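Local coordinates for protein probable hydrolase (Pseudomonas aeruginosa, PDB 7AL6) that is probably a hydrolase of the alpha/beta hydrolase superfamily, possibly lipolytic, whose physiological substrate is not known, at residues L37-S42 with A57-G62. Numbering follows the deposited sequence.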
ATOM      1  N   LEU A  37      21.676   6.335   6.185  1.00 28.83           N
ATOM      2  CA  LEU A  37      21.997   4.883   6.044  1.00 33.13           C
ATOM      3  C   LEU A  37      22.428   4.264   7.379  1.00 29.50           C
ATOM      4  O   LEU A  37      22.823   3.145   7.357  1.00 29.40           O
ATOM      5  CB  LEU A  37      23.030   4.604   4.947  1.00 34.58           C
ATOM      6  CG  LEU A  37      22.772   5.245   3.592  1.00 36.70           C
ATOM      7  CD1 LEU A  37      23.819   4.833   2.587  1.00 40.70           C
ATOM      8  CD2 LEU A  37      21.393   4.944   3.069  1.00 32.51           C
ATOM      9  N   ASP A  38      22.321   4.955   8.506  1.00 24.83           N
ATOM     10  CA  ASP A  38      22.572   4.344   9.802  1.00 22.38           C
ATOM     11  C   ASP A  38      21.237   3.895  10.401  1.00 19.85           C
ATOM     12  O   ASP A  38      20.295   3.641   9.652  1.00 25.16           O
ATOM     13  CB  ASP A  38      23.305   5.337  10.713  1.00 23.95           C
ATOM     14  CG  ASP A  38      24.714   5.645  10.220  1.00 32.60           C
ATOM     15  OD1 ASP A  38      25.210   4.871   9.375  1.00 30.54           O
ATOM     16  OD2 ASP A  38      25.312   6.650  10.680  1.00 31.02           O
ATOM     17  N   ASN A  39      21.162   3.809  11.727  1.00 23.94           N
ATOM     18  CA  ASN A  39      19.986   3.332  12.454  1.00 27.32           C
ATOM     19  C   ASN A  39      20.169   3.698  13.912  1.00 22.61           C
ATOM     20  O   ASN A  39      21.179   4.300  14.298  1.00 26.57           O
ATOM     21  CB  ASN A  39      19.780   1.827  12.272  1.00 20.28           C
ATOM     22  CG  ASN A  39      20.977   1.011  12.670  1.00 21.54           C
ATOM     23  OD1 ASN A  39      21.391   1.041  13.814  1.00 23.72           O
ATOM     24  ND2 ASN A  39      21.503   0.209  11.720  1.00 25.06           N
ATOM     25  N   ALA A  40      19.218   3.282  14.739  1.00 22.54           N
ATOM     26  CA  ALA A  40      19.227   3.688  16.135  1.00 22.42           C
ATOM     27  C   ALA A  40      20.444   3.178  16.898  1.00 25.60           C
ATOM     28  O   ALA A  40      20.734   3.678  17.987  1.00 23.57           O
ATOM     29  CB  ALA A  40      17.961   3.204  16.851  1.00 28.47           C
ATOM     30  N   MET A  41      21.126   2.156  16.421  1.00 22.40           N
ATOM     31  CA  MET A  41      22.333   1.730  17.124  0.70 26.68           C
ATOM     32  C   MET A  41      23.444   2.779  17.072  1.00 26.19           C
ATOM     33  O   MET A  41      24.409   2.674  17.828  1.00 27.49           O
ATOM     34  CB  MET A  41      22.874   0.426  16.530  0.70 26.73           C
ATOM     35  CG  MET A  41      22.016  -0.828  16.795  0.70 29.75           C
ATOM     36  SD  MET A  41      21.966  -1.252  18.540  0.70 33.63           S
ATOM     37  CE  MET A  41      23.554  -2.073  18.752  0.70 28.40           C
ATOM     38  N   SER A  42      23.218   3.851  16.349  1.00 23.31           N
ATOM     39  CA  SER A  42      24.165   4.974  16.296  1.00 28.61           C
ATOM     40  C   SER A  42      24.274   5.501  17.738  1.00 28.95           C
ATOM     41  O   SER A  42      25.297   5.907  18.090  1.00 27.05           O
ATOM     42  CB  SER A  42      23.722   6.003  15.318  1.00 29.10           C
ATOM     43  OG  SER A  42      24.645   7.044  15.210  1.00 29.02           O
ATOM     44  N   ALA A  57      15.191   6.394  20.564  1.00 21.54           N
ATOM     45  CA  ALA A  57      16.159   6.326  19.478  1.00 23.93           C
ATOM     46  C   ALA A  57      15.415   5.731  18.303  1.00 23.94           C
ATOM     47  O   ALA A  57      15.205   4.506  18.233  1.00 24.04           O
ATOM     48  CB  ALA A  57      17.390   5.492  19.845  1.00 23.27           C
ATOM     49  N   LEU A  58      15.059   6.599  17.375  1.00 20.83           N
ATOM     50  CA  LEU A  58      14.179   6.290  16.268  1.00 25.96           C
ATOM     51  C   LEU A  58      14.955   5.827  15.050  1.00 26.21           C
ATOM     52  O   LEU A  58      15.984   6.410  14.705  1.00 23.24           O
ATOM     53  CB  LEU A  58      13.401   7.550  15.922  1.00 22.56           C
ATOM     54  CG  LEU A  58      12.269   7.459  14.915  1.00 22.10           C
ATOM     55  CD1 LEU A  58      11.111   6.674  15.485  1.00 26.04           C
ATOM     56  CD2 LEU A  58      11.863   8.911  14.534  1.00 25.68           C
ATOM     57  N   ASP A  59      14.425   4.810  14.415  1.00 22.80           N
ATOM     58  CA  ASP A  59      14.911   4.363  13.106  1.00 20.57           C
ATOM     59  C   ASP A  59      14.159   5.259  12.130  1.00 25.14           C
ATOM     60  O   ASP A  59      12.962   5.282  12.164  1.00 23.87           O
ATOM     61  CB  ASP A  59      14.653   2.881  12.839  1.00 22.76           C
ATOM     62  CG  ASP A  59      15.729   1.956  13.363  1.00 23.50           C
ATOM     63  OD1 ASP A  59      16.816   2.409  13.547  1.00 24.19           O
ATOM     64  OD2 ASP A  59      15.436   0.831  13.596  1.00 23.12           O
ATOM     65  N   PHE A  60      14.835   5.963  11.246  1.00 20.63           N
ATOM     66  CA  PHE A  60      14.151   6.732  10.193  1.00 21.91           C
ATOM     67  C   PHE A  60      13.521   5.725   9.231  1.00 22.46           C
ATOM     68  O   PHE A  60      14.024   4.629   9.036  1.00 22.77           O
ATOM     69  CB  PHE A  60      15.126   7.616   9.411  1.00 20.65           C
ATOM     70  CG  PHE A  60      15.399   8.963  10.013  1.00 23.01           C
ATOM     71  CD1 PHE A  60      14.370   9.737  10.493  1.00 21.35           C
ATOM     72  CD2 PHE A  60      16.688   9.454  10.095  1.00 24.43           C
ATOM     73  CE1 PHE A  60      14.619  10.975  11.046  1.00 24.07           C
ATOM     74  CE2 PHE A  60      16.932  10.699  10.645  1.00 29.00           C
ATOM     75  CZ  PHE A  60      15.897  11.452  11.124  1.00 23.12           C
ATOM     76  N   ALA A  61      12.529   6.177   8.491  1.00 23.54           N
ATOM     77  CA  ALA A  61      11.880   5.412   7.416  1.00 24.14           C
ATOM     78  C   ALA A  61      12.956   4.925   6.437  1.00 27.67           C
ATOM     79  O   ALA A  61      13.862   5.667   6.098  1.00 25.43           O
ATOM     80  CB  ALA A  61      10.878   6.283   6.719  1.00 25.96           C
ATOM     81  N   GLY A  62      12.885   3.661   6.048  1.00 27.69           N
ATOM     82  CA  GLY A  62      13.824   3.022   5.115  1.00 24.74           C
ATOM     83  C   GLY A  62      15.162   2.696   5.753  1.00 24.68           C
ATOM     84  O   GLY A  62      16.049   2.344   5.034  1.00 28.81           O
TER
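Asn39 and Ala40, in the loop that follows strand 28-33 of the alpha/beta hydrolase sheet, meet Ala57 and Asp59 at the C-terminal end of the neighbouring parallel strand 53-58. One hydrogen bond joins the two segments: the backbone N of Ala40 donates to Asp59 OD1 over 2.8 Å, with an N-H...O angle of 151°, and approaches the oxygen nearly in line with its C-O bond. The carboxylate reaches the loop with CG anti to its own carbonyl carbon (chi1 -87°), and OD1 also lies 3.3 Å from Asn39 CB. Its other oxygen, OD2, forms a salt bridge with Arg188 and accepts a bond from the backbone N of His65, so both oxygens of this buried acid are engaged and its negative charge is probably stabilised. Beside the polar link, the Ala40 methyl packs against Ala57, its CB 3.3 Å from the carbonyl oxygen Ala57 O and 3.8 Å from the methyl carbon Ala57 CB. The Asn39 amide turns back on its own chain: OD1 accepts from Met41 N at 2.8 Å, in the carbonyl plane, closing an Asx turn at the start of the 3-10 segment, while ND2 donates to Leu185 O of helix 179-189. Asp59 thus ties the loop after strand 28-33 to the end of the adjacent parallel strand 53-58 and, through Arg188, to helix 179-189, at the C-terminal edge of the sheet where alpha/beta hydrolases characteristically place their active site.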